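Local coordinates for Co-chaperone protein HscB, mitochondrial precursor (PDB 3BVO), which acts as a co-chaperone in mitochondrial iron-sulfur cluster assembly, interacting with ISCU and HSPA9 and being required for cluster incorporation into SDHB, at residues A[13-19]-A[30-36]; A[35-39]-A[88-92]; A[46-50]-A[65-69]; A[53-57]-A[109-113]. All coordinates share one frame. Numbering follows the deposited sequence.

How the contacts relate
The four contacts step inward from a peripheral metal site towards the middle of the chain: their centres lie about 31, 22, 13 and 8 Å from the chain centre in contacts 1 to 4. All are partly buried. Contact 1 depends on zinc-thiolate bonds between two loops. Contact 2 shares A35 and L36 with it and lays the loop's continuation on helix 83-104 through aromatic packing and one histidine hydrogen bond. Contacts 3 and 4 belong to the J domain; F46 of contact 3 packs on R53, S54, Y112 and L113 of contact 4. In both, an arginine reaches backbone carbonyls beside aliphatic packing, but only R109 of contact 4 makes a hydrogen bond across its segments.

Contact 1: residues A[13-19]-A[30-36]; sequences CWNCGGP and CPQCRAL. With ZN (zinc ion), chain C.
Two CxxC zinc knuckles face each other round one zinc ion, the Cys4 site that gives the tetracysteine metal-binding domain of this HscB its name. Neither segment is regular helix or strand. Each knuckle loop is closed by backbone hydrogen bonds, C13 N to G18 O (2.9 Å) in 13-19 and C30 N to A35 O (3.0 Å) in 30-36. The CA atoms of C13 and C30, and those of C16 and C33, pair at 6.9 Å. C16 (chi1 m) and C33 (p) are the second cysteines of the knuckles, and their SG atoms approach to 3.3 Å; C13 and C30, both t, supply the other two ligands. All four SG atoms lie 2.3 Å from the zinc. Q32, with chi1 m and chi2 t, reaches across to 13-19: its CB meets C16 SG at 3.8 Å, and its OE1 lies 3.6 Å from G18 CA, where a beta carbon would clash with it. N15 CB packs against C33 SG at 3.7 Å. Knuckle geometry also appears in the amides turned to sulfur: C13 SG accepts N15 N (3.1 Å) and C16 N (3.2 Å), and C30 SG weakly accepts Q32 N (3.2 Å). Away from the metal, W14 (chi1 p) sets its ring edge-to-face with F88 of helix 83-104, its CZ2 4.1 Å from A35 CB, and its NE1 donates to L36 O at 3.0 Å.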
# COMPACT_ATOMS: atom_id res chain seq x y z
N CYS A 13 21.47 20.24 8.15
CA CYS A 13 21.70 19.14 9.08
C CYS A 13 21.55 19.57 10.53
O CYS A 13 22.02 20.64 10.90
CB CYS A 13 23.08 18.54 8.87
SG CYS A 13 23.60 17.53 10.23
N TRP A 14 20.92 18.73 11.34
CA TRP A 14 20.63 19.06 12.74
C TRP A 14 21.89 19.06 13.61
O TRP A 14 21.88 19.61 14.71
CB TRP A 14 19.57 18.13 13.33
CG TRP A 14 20.01 16.70 13.50
CD1 TRP A 14 19.83 15.67 12.61
CD2 TRP A 14 20.68 16.13 14.64
NE1 TRP A 14 20.36 14.50 13.12
CE2 TRP A 14 20.89 14.75 14.36
CE3 TRP A 14 21.14 16.66 15.86
CZ2 TRP A 14 21.53 13.89 15.27
CZ3 TRP A 14 21.77 15.81 16.76
CH2 TRP A 14 21.96 14.44 16.46
N ASN A 15 22.96 18.44 13.11
CA ASN A 15 24.24 18.42 13.81
C ASN A 15 25.24 19.46 13.31
O ASN A 15 25.78 20.21 14.12
CB ASN A 15 24.87 17.02 13.75
CG ASN A 15 25.61 16.66 15.03
OD1 ASN A 15 25.48 17.33 16.05
ND2 ASN A 15 26.38 15.57 14.98
N CYS A 16 25.48 19.51 11.99
CA CYS A 16 26.43 20.45 11.38
C CYS A 16 25.79 21.78 11.07
O CYS A 16 26.34 22.84 11.38
CB CYS A 16 26.94 19.95 10.03
SG CYS A 16 27.57 18.31 9.91
N GLY A 17 24.64 21.72 10.42
CA GLY A 17 24.14 22.86 9.67
C GLY A 17 24.55 22.69 8.22
O GLY A 17 24.36 23.60 7.41
N GLY A 18 25.11 21.52 7.90
CA GLY A 18 25.52 21.17 6.55
C GLY A 18 24.34 21.20 5.61
O GLY A 18 23.29 20.63 5.92
N PRO A 19 24.49 21.88 4.46
CA PRO A 19 23.37 22.06 3.55
C PRO A 19 22.97 20.76 2.87
O PRO A 19 23.84 20.00 2.44
CB PRO A 19 23.93 23.04 2.51
CG PRO A 19 25.17 23.62 3.13
CD PRO A 19 25.71 22.52 3.96
N CYS A 30 24.18 12.31 6.91
CA CYS A 30 24.89 13.53 6.60
C CYS A 30 26.28 13.22 6.07
O CYS A 30 27.06 12.56 6.73
CB CYS A 30 25.02 14.36 7.86
SG CYS A 30 26.09 15.78 7.67
N PRO A 31 26.59 13.66 4.85
CA PRO A 31 27.92 13.36 4.34
C PRO A 31 29.06 13.97 5.16
O PRO A 31 30.21 13.54 5.03
CB PRO A 31 27.90 13.93 2.91
CG PRO A 31 26.78 14.87 2.87
CD PRO A 31 25.77 14.40 3.87
N GLN A 32 28.72 14.96 5.99
CA GLN A 32 29.72 15.76 6.68
C GLN A 32 30.01 15.26 8.07
O GLN A 32 31.14 15.41 8.55
CB GLN A 32 29.29 17.22 6.75
CG GLN A 32 29.12 17.90 5.40
CD GLN A 32 29.00 19.41 5.49
OE1 GLN A 32 28.97 19.98 6.59
NE2 GLN A 32 28.94 20.07 4.34
N CYS A 33 29.01 14.66 8.72
CA CYS A 33 29.11 14.23 10.12
C CYS A 33 28.55 12.82 10.43
O CYS A 33 28.63 12.35 11.57
CB CYS A 33 28.48 15.29 11.05
SG CYS A 33 26.68 15.30 11.06
N ARG A 34 27.97 12.18 9.41
CA ARG A 34 27.51 10.80 9.48
C ARG A 34 26.22 10.60 10.29
O ARG A 34 25.75 9.47 10.44
CB ARG A 34 28.63 9.87 9.98
CG ARG A 34 28.68 8.49 9.32
CD ARG A 34 29.85 7.70 9.87
NE ARG A 34 29.59 6.27 9.88
CZ ARG A 34 30.40 5.34 9.38
NH1 ARG A 34 31.55 5.68 8.81
NH2 ARG A 34 30.06 4.06 9.44
N ALA A 35 25.65 11.69 10.79
CA ALA A 35 24.42 11.67 11.59
C ALA A 35 23.18 11.29 10.77
O ALA A 35 23.07 11.65 9.59
CB ALA A 35 24.22 13.01 12.26
N LEU A 36 22.25 10.57 11.39
CA LEU A 36 21.03 10.15 10.71
C LEU A 36 20.10 11.33 10.65
O LEU A 36 19.81 11.95 11.67
CB LEU A 36 20.36 8.98 11.44
CG LEU A 36 19.09 8.41 10.77
CD1 LEU A 36 19.41 7.23 9.89
CD2 LEU A 36 18.06 8.00 11.79
ZN ZN C . 25.75 16.89 9.66

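Contact 2: residues A[35-39]-A[88-92]; sequences ALQAP and FSEKH
The extended segment 35-39, whose residues 37-39 have polyproline-II-like backbone angles, lies across one turn of helix 83-104, joining the zinc-binding region to the J domain. CA atoms come nearest at A38-F88 (5.7 Å) and P39-H92 (6.0 Å). F88 (chi1 m) starts the turn: A38 CB sits over its ring face, 4.0 Å from the centroid in a CH-pi contact, while L36 CD2 packs on F88 CB at 3.6 Å. S89 offers mainly backbone, its N 3.4 Å from L36 CD2; its OG bonds to V73 O. K91 then touches P39, CB to CG at 4.1 Å, before its chain leads away. H92 (chi1 m, chi2 -73°) closes the turn, its N bonded to F88 O at 2.8 Å. At the ring edge its NE2 donates to Q37 O at 2.7 Å, the single hydrogen bond between the segments, and over the ring face lies P39 CG, 3.4 Å from the centroid. Q37 points away, its NE2 bonded to A35 O (2.8 Å) and its side chain touching the zinc ligands C13 and C30. L36 and H92 both reach V73, so the segment is seated on helix 83-104 where that helix lies beside helix 59-73.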
# COMPACT_ATOMS: atom_id res chain seq x y z
N ALA A 35 25.65 11.69 10.79
CA ALA A 35 24.42 11.67 11.59
C ALA A 35 23.18 11.29 10.77
O ALA A 35 23.07 11.65 9.59
CB ALA A 35 24.22 13.01 12.26
N LEU A 36 22.25 10.57 11.39
CA LEU A 36 21.03 10.15 10.71
C LEU A 36 20.10 11.33 10.65
O LEU A 36 19.81 11.95 11.67
CB LEU A 36 20.36 8.98 11.44
CG LEU A 36 19.09 8.41 10.77
CD1 LEU A 36 19.41 7.23 9.89
CD2 LEU A 36 18.06 8.00 11.79
N GLN A 37 19.62 11.64 9.45
CA GLN A 37 18.84 12.86 9.23
C GLN A 37 17.36 12.65 9.46
O GLN A 37 16.87 11.51 9.47
CB GLN A 37 19.08 13.39 7.82
CG GLN A 37 20.54 13.57 7.47
CD GLN A 37 21.18 14.64 8.31
OE1 GLN A 37 20.94 15.82 8.11
NE2 GLN A 37 22.00 14.23 9.27
N ALA A 38 16.65 13.75 9.68
CA ALA A 38 15.19 13.73 9.76
C ALA A 38 14.62 13.26 8.41
O ALA A 38 15.11 13.64 7.35
CB ALA A 38 14.66 15.09 10.13
N PRO A 39 13.60 12.39 8.45
CA PRO A 39 13.09 11.89 7.17
C PRO A 39 12.35 12.99 6.40
O PRO A 39 11.74 13.86 7.01
CB PRO A 39 12.13 10.78 7.59
CG PRO A 39 12.38 10.53 9.05
CD PRO A 39 12.87 11.82 9.59
N PHE A 88 14.78 9.81 15.25
CA PHE A 88 14.73 9.72 13.80
C PHE A 88 14.77 8.29 13.29
O PHE A 88 14.14 7.97 12.29
CB PHE A 88 15.86 10.50 13.17
CG PHE A 88 15.77 11.97 13.38
CD1 PHE A 88 14.54 12.61 13.45
CD2 PHE A 88 16.93 12.73 13.49
CE1 PHE A 88 14.46 13.98 13.64
CE2 PHE A 88 16.86 14.11 13.68
CZ PHE A 88 15.63 14.73 13.75
N SER A 89 15.53 7.44 13.99
CA SER A 89 15.63 6.01 13.66
C SER A 89 14.26 5.34 13.75
O SER A 89 13.90 4.55 12.89
CB SER A 89 16.63 5.32 14.59
OG SER A 89 16.37 3.94 14.74
N GLU A 90 13.52 5.68 14.81
CA GLU A 90 12.15 5.24 15.00
C GLU A 90 11.23 5.85 13.92
O GLU A 90 10.42 5.13 13.30
CB GLU A 90 11.68 5.61 16.41
CG GLU A 90 10.17 5.64 16.64
CD GLU A 90 9.60 4.28 16.94
OE1 GLU A 90 9.51 3.44 16.01
OE2 GLU A 90 9.21 4.04 18.10
N LYS A 91 11.35 7.15 13.67
CA LYS A 91 10.51 7.77 12.65
C LYS A 91 10.68 7.10 11.28
O LYS A 91 9.72 6.54 10.77
CB LYS A 91 10.71 9.29 12.60
CG LYS A 91 10.13 9.98 13.83
CD LYS A 91 10.10 11.50 13.75
CE LYS A 91 9.40 12.08 14.99
NZ LYS A 91 9.11 13.53 14.88
N HIS A 92 11.91 7.12 10.74
CA HIS A 92 12.27 6.42 9.50
C HIS A 92 11.70 4.99 9.43
O HIS A 92 10.97 4.66 8.48
CB HIS A 92 13.80 6.31 9.38
CG HIS A 92 14.46 7.51 8.79
ND1 HIS A 92 14.38 7.84 7.46
CD2 HIS A 92 15.26 8.45 9.36
CE1 HIS A 92 15.08 8.94 7.23
NE2 HIS A 92 15.61 9.33 8.37

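Contact 3: residues A[46-50]-A[65-69]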
# COMPACT_ATOMS: atom_id res chain seq x y z
N PHE A 46 6.80 5.36 -3.35
CA PHE A 46 7.47 4.74 -4.48
C PHE A 46 8.95 5.12 -4.52
O PHE A 46 9.81 4.31 -4.86
CB PHE A 46 6.77 5.11 -5.78
CG PHE A 46 5.41 4.50 -5.92
CD1 PHE A 46 5.27 3.17 -6.33
CD2 PHE A 46 4.27 5.24 -5.63
CE1 PHE A 46 4.02 2.59 -6.44
CE2 PHE A 46 3.01 4.66 -5.74
CZ PHE A 46 2.88 3.33 -6.14
N SER A 47 9.21 6.37 -4.17
CA SER A 47 10.57 6.89 -4.11
C SER A 47 11.33 6.20 -2.99
O SER A 47 12.45 5.71 -3.19
CB SER A 47 10.56 8.40 -3.91
OG SER A 47 11.84 8.86 -3.50
N LEU A 48 10.71 6.16 -1.82
CA LEU A 48 11.34 5.57 -0.64
C LEU A 48 11.61 4.10 -0.87
O LEU A 48 12.57 3.57 -0.35
CB LEU A 48 10.47 5.76 0.62
CG LEU A 48 10.97 5.17 1.95
CD1 LEU A 48 12.23 5.82 2.41
CD2 LEU A 48 9.92 5.28 3.02
N MSE A 49 10.78 3.45 -1.67
CA MSE A 49 10.98 2.05 -1.95
C MSE A 49 11.74 1.85 -3.24
O MSE A 49 11.87 0.72 -3.72
CB MSE A 49 9.64 1.32 -1.97
CG MSE A 49 9.05 1.15 -0.57
SE MSE A 49 10.17 -0.01 0.58
CE MSE A 49 10.09 1.08 2.18
N ASP A 50 12.25 2.96 -3.78
CA ASP A 50 13.07 2.98 -4.99
C ASP A 50 12.45 2.27 -6.20
O ASP A 50 13.01 1.30 -6.70
CB ASP A 50 14.46 2.40 -4.71
CG ASP A 50 15.40 2.60 -5.85
OD1 ASP A 50 15.45 3.73 -6.38
OD2 ASP A 50 16.08 1.62 -6.24
N ARG A 65 14.48 -4.04 -0.96
CA ARG A 65 14.64 -2.66 -0.53
C ARG A 65 14.30 -2.58 0.93
O ARG A 65 15.08 -2.05 1.73
CB ARG A 65 13.71 -1.71 -1.29
CG ARG A 65 13.85 -0.24 -0.86
CD ARG A 65 14.81 0.47 -1.79
NE ARG A 65 15.75 1.41 -1.16
CZ ARG A 65 15.65 2.73 -1.21
NH1 ARG A 65 16.57 3.47 -0.64
NH2 ARG A 65 14.64 3.34 -1.81
N TYR A 66 13.13 -3.11 1.28
CA TYR A 66 12.66 -3.11 2.66
C TYR A 66 13.77 -3.53 3.63
O TYR A 66 13.95 -2.93 4.69
CB TYR A 66 11.44 -4.03 2.84
CG TYR A 66 10.98 -4.09 4.28
CD1 TYR A 66 10.30 -3.00 4.86
CD2 TYR A 66 11.25 -5.19 5.08
CE1 TYR A 66 9.89 -3.03 6.19
CE2 TYR A 66 10.85 -5.23 6.42
CZ TYR A 66 10.17 -4.15 6.96
OH TYR A 66 9.77 -4.19 8.27
N GLN A 67 14.53 -4.55 3.24
CA GLN A 67 15.65 -5.01 4.05
C GLN A 67 16.83 -4.03 4.07
O GLN A 67 17.28 -3.65 5.14
CB GLN A 67 16.10 -6.39 3.61
CG GLN A 67 15.04 -7.45 3.81
CD GLN A 67 15.25 -8.62 2.89
OE1 GLN A 67 16.38 -9.04 2.67
NE2 GLN A 67 14.16 -9.14 2.33
N GLN A 68 17.31 -3.62 2.90
CA GLN A 68 18.40 -2.65 2.82
C GLN A 68 18.17 -1.51 3.80
O GLN A 68 19.05 -1.16 4.59
CB GLN A 68 18.53 -2.05 1.41
CG GLN A 68 18.99 -3.01 0.32
CD GLN A 68 18.84 -2.42 -1.08
OE1 GLN A 68 18.24 -1.35 -1.28
NE2 GLN A 68 19.38 -3.12 -2.07
N LEU A 69 16.97 -0.94 3.75
CA LEU A 69 16.66 0.24 4.54
C LEU A 69 16.57 -0.11 6.00
O LEU A 69 17.05 0.64 6.86
CB LEU A 69 15.37 0.93 4.05
CG LEU A 69 15.43 1.41 2.60
CD1 LEU A 69 14.16 2.13 2.20
CD2 LEU A 69 16.65 2.30 2.38
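A Schellman motif ends the short first helix of the J domain, 45-48, and the contact presses that helix end onto helix 59-73. D50, with positive phi (53°), is the C-prime residue: its N bonds to S47 O at 2.8 Å, and F46 O receives the amide of the residue after D50. Against this turn lies R65, which buries more surface than any other residue here. Its CA-to-CB bond points toward the turn, and the side chain passes M49, with R65 CD 3.5 Å from M49 O and R65 CG 4.0 Å from SE of M49, a selenomethionine. R65 NH2 comes to 2.5 Å from L48 O, at an angle too poor for a hydrogen bond, and to 3.1 Å from D50 CB. The firm partner of the guanidinium is D26, which forms a salt bridge with R65 NH1 and so ties helix 59-73 to the metal-binding region. One helical turn on, L69 adds apolar packing: its CD1 is 4.2 Å from both L48 CD1 and M49 CE, and also touches L48 O at 3.3 Å. M49 continues inward onto V96, A99 and L103 of helix 83-104. Y66, whose N lies 4.3 Å from M49 SE, reaches the same helix, with its OH bonded to N97 and its ring stacked on Y100. A small first helix resting on the antiparallel pair 59-73 and 83-104, whose connecting loop carries the HPD sequence, is the J-domain fold.

Contact 4: residues A[53-57]-A[109-113]. With SO4 (sulfate ion), chain D.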
# COMPACT_ATOMS: atom_id res chain seq x y z
N ARG A 53 6.48 5.39 -9.82
CA ARG A 53 5.05 5.51 -9.61
C ARG A 53 4.35 4.65 -10.67
O ARG A 53 4.30 5.00 -11.85
CB ARG A 53 4.60 6.96 -9.74
CG ARG A 53 5.14 7.85 -8.66
CD ARG A 53 4.62 9.26 -8.84
NE ARG A 53 5.00 10.11 -7.71
CZ ARG A 53 4.44 11.29 -7.43
NH1 ARG A 53 4.86 11.99 -6.38
NH2 ARG A 53 3.45 11.76 -8.19
N SER A 54 3.84 3.49 -10.24
CA SER A 54 3.21 2.54 -11.14
C SER A 54 2.36 1.57 -10.33
O SER A 54 2.75 1.19 -9.23
CB SER A 54 4.29 1.78 -11.91
OG SER A 54 3.74 0.81 -12.80
N PHE A 55 1.21 1.15 -10.86
CA PHE A 55 0.42 0.12 -10.18
C PHE A 55 1.18 -1.20 -10.16
O PHE A 55 1.00 -2.03 -9.27
CB PHE A 55 -0.93 -0.08 -10.87
CG PHE A 55 -1.83 -1.07 -10.18
CD1 PHE A 55 -2.28 -0.83 -8.87
CD2 PHE A 55 -2.23 -2.22 -10.82
CE1 PHE A 55 -3.10 -1.72 -8.21
CE2 PHE A 55 -3.05 -3.12 -10.17
CZ PHE A 55 -3.48 -2.87 -8.85
N ARG A 56 2.02 -1.35 -11.17
CA ARG A 56 2.86 -2.50 -11.36
C ARG A 56 4.11 -2.33 -10.49
O ARG A 56 4.79 -1.31 -10.56
CB ARG A 56 3.20 -2.59 -12.85
CG ARG A 56 4.49 -3.27 -13.20
CD ARG A 56 4.65 -3.31 -14.72
NE ARG A 56 4.73 -1.99 -15.36
CZ ARG A 56 3.69 -1.29 -15.80
NH1 ARG A 56 3.88 -0.11 -16.37
NH2 ARG A 56 2.46 -1.77 -15.69
N VAL A 57 4.38 -3.34 -9.66
CA VAL A 57 5.45 -3.30 -8.66
C VAL A 57 6.08 -4.66 -8.42
O VAL A 57 5.40 -5.60 -8.04
CB VAL A 57 4.90 -2.77 -7.32
CG1 VAL A 57 5.81 -3.16 -6.16
CG2 VAL A 57 4.76 -1.27 -7.39
N ARG A 109 -1.92 -0.17 -2.75
CA ARG A 109 -1.12 0.45 -3.80
C ARG A 109 -2.00 1.29 -4.74
O ARG A 109 -1.75 2.48 -4.92
CB ARG A 109 -0.41 -0.63 -4.57
CG ARG A 109 0.69 -0.13 -5.43
CD ARG A 109 1.14 -1.21 -6.35
NE ARG A 109 1.26 -2.49 -5.66
CZ ARG A 109 1.27 -3.66 -6.29
NH1 ARG A 109 1.37 -4.79 -5.60
NH2 ARG A 109 1.16 -3.70 -7.61
N GLY A 110 -3.01 0.67 -5.33
CA GLY A 110 -4.00 1.42 -6.10
C GLY A 110 -4.49 2.69 -5.40
O GLY A 110 -4.42 3.80 -5.96
N LEU A 111 -4.98 2.56 -4.17
CA LEU A 111 -5.51 3.73 -3.48
C LEU A 111 -4.45 4.78 -3.21
O LEU A 111 -4.73 5.98 -3.29
CB LEU A 111 -6.19 3.34 -2.18
CG LEU A 111 -7.40 2.45 -2.38
CD1 LEU A 111 -7.88 1.88 -1.05
CD2 LEU A 111 -8.50 3.19 -3.14
N TYR A 112 -3.23 4.35 -2.90
CA TYR A 112 -2.13 5.28 -2.66
C TYR A 112 -1.73 5.98 -3.94
O TYR A 112 -1.43 7.17 -3.96
CB TYR A 112 -0.92 4.60 -2.04
CG TYR A 112 0.20 5.57 -1.71
CD1 TYR A 112 0.03 6.54 -0.71
CD2 TYR A 112 1.41 5.53 -2.40
CE1 TYR A 112 1.04 7.42 -0.40
CE2 TYR A 112 2.43 6.43 -2.11
CZ TYR A 112 2.24 7.37 -1.10
OH TYR A 112 3.24 8.25 -0.79
N LEU A 113 -1.77 5.23 -5.03
CA LEU A 113 -1.43 5.80 -6.32
C LEU A 113 -2.38 6.94 -6.70
O LEU A 113 -1.95 7.91 -7.34
CB LEU A 113 -1.42 4.70 -7.37
CG LEU A 113 -0.67 4.98 -8.66
CD1 LEU A 113 0.78 5.24 -8.39
CD2 LEU A 113 -0.82 3.78 -9.54
S SO4 D . 1.11 1.96 -14.69
O1 SO4 D . 2.55 1.77 -14.84
O2 SO4 D . 0.68 3.04 -15.56
O3 SO4 D . 0.38 0.73 -15.04
O4 SO4 D . 0.83 2.30 -13.30
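Loop 53-57 meets helix 106-116 through one hydrogen bond and side-chain packing, while a sulfate sits on the loop alone. The hydrogen bond runs from R109 NH2 to F55 O and is very short at 2.4 Å. The same guanidinium gives NE to L103 O and NH1 to L104 O, so R109 ties the loop to the end of helix 83-104 as well. Packing contacts flank it: V57 CG2 lies 3.8 Å from R109 CD, and V57 CB sits over one face of the guanidinium. One turn along the helix from R109, L113 CD2 touches F55 N (3.6 Å) and makes an apolar contact with F55 CB (4.1 Å). The F55 ring turns its edge to G110, with F55 CE1 3.7 Å from G110 N. Within the loop, S54 OG accepts R56 N at 3.2 Å, an ST turn. The sulfate, probably from the crystallisation liquor, is held by S54 OG to O1 (2.5 Å) and F55 N to O4 (2.7 Å), with a weak bond from R56 NH2 to O3 (3.3 Å). F55 also touches T168, V171 and S172 of helix 150-176, and L113 touches F175. The loop and helix thus form the J-domain side of its junction with the C-terminal helical domain, a domain pairing characteristic of the HscB family.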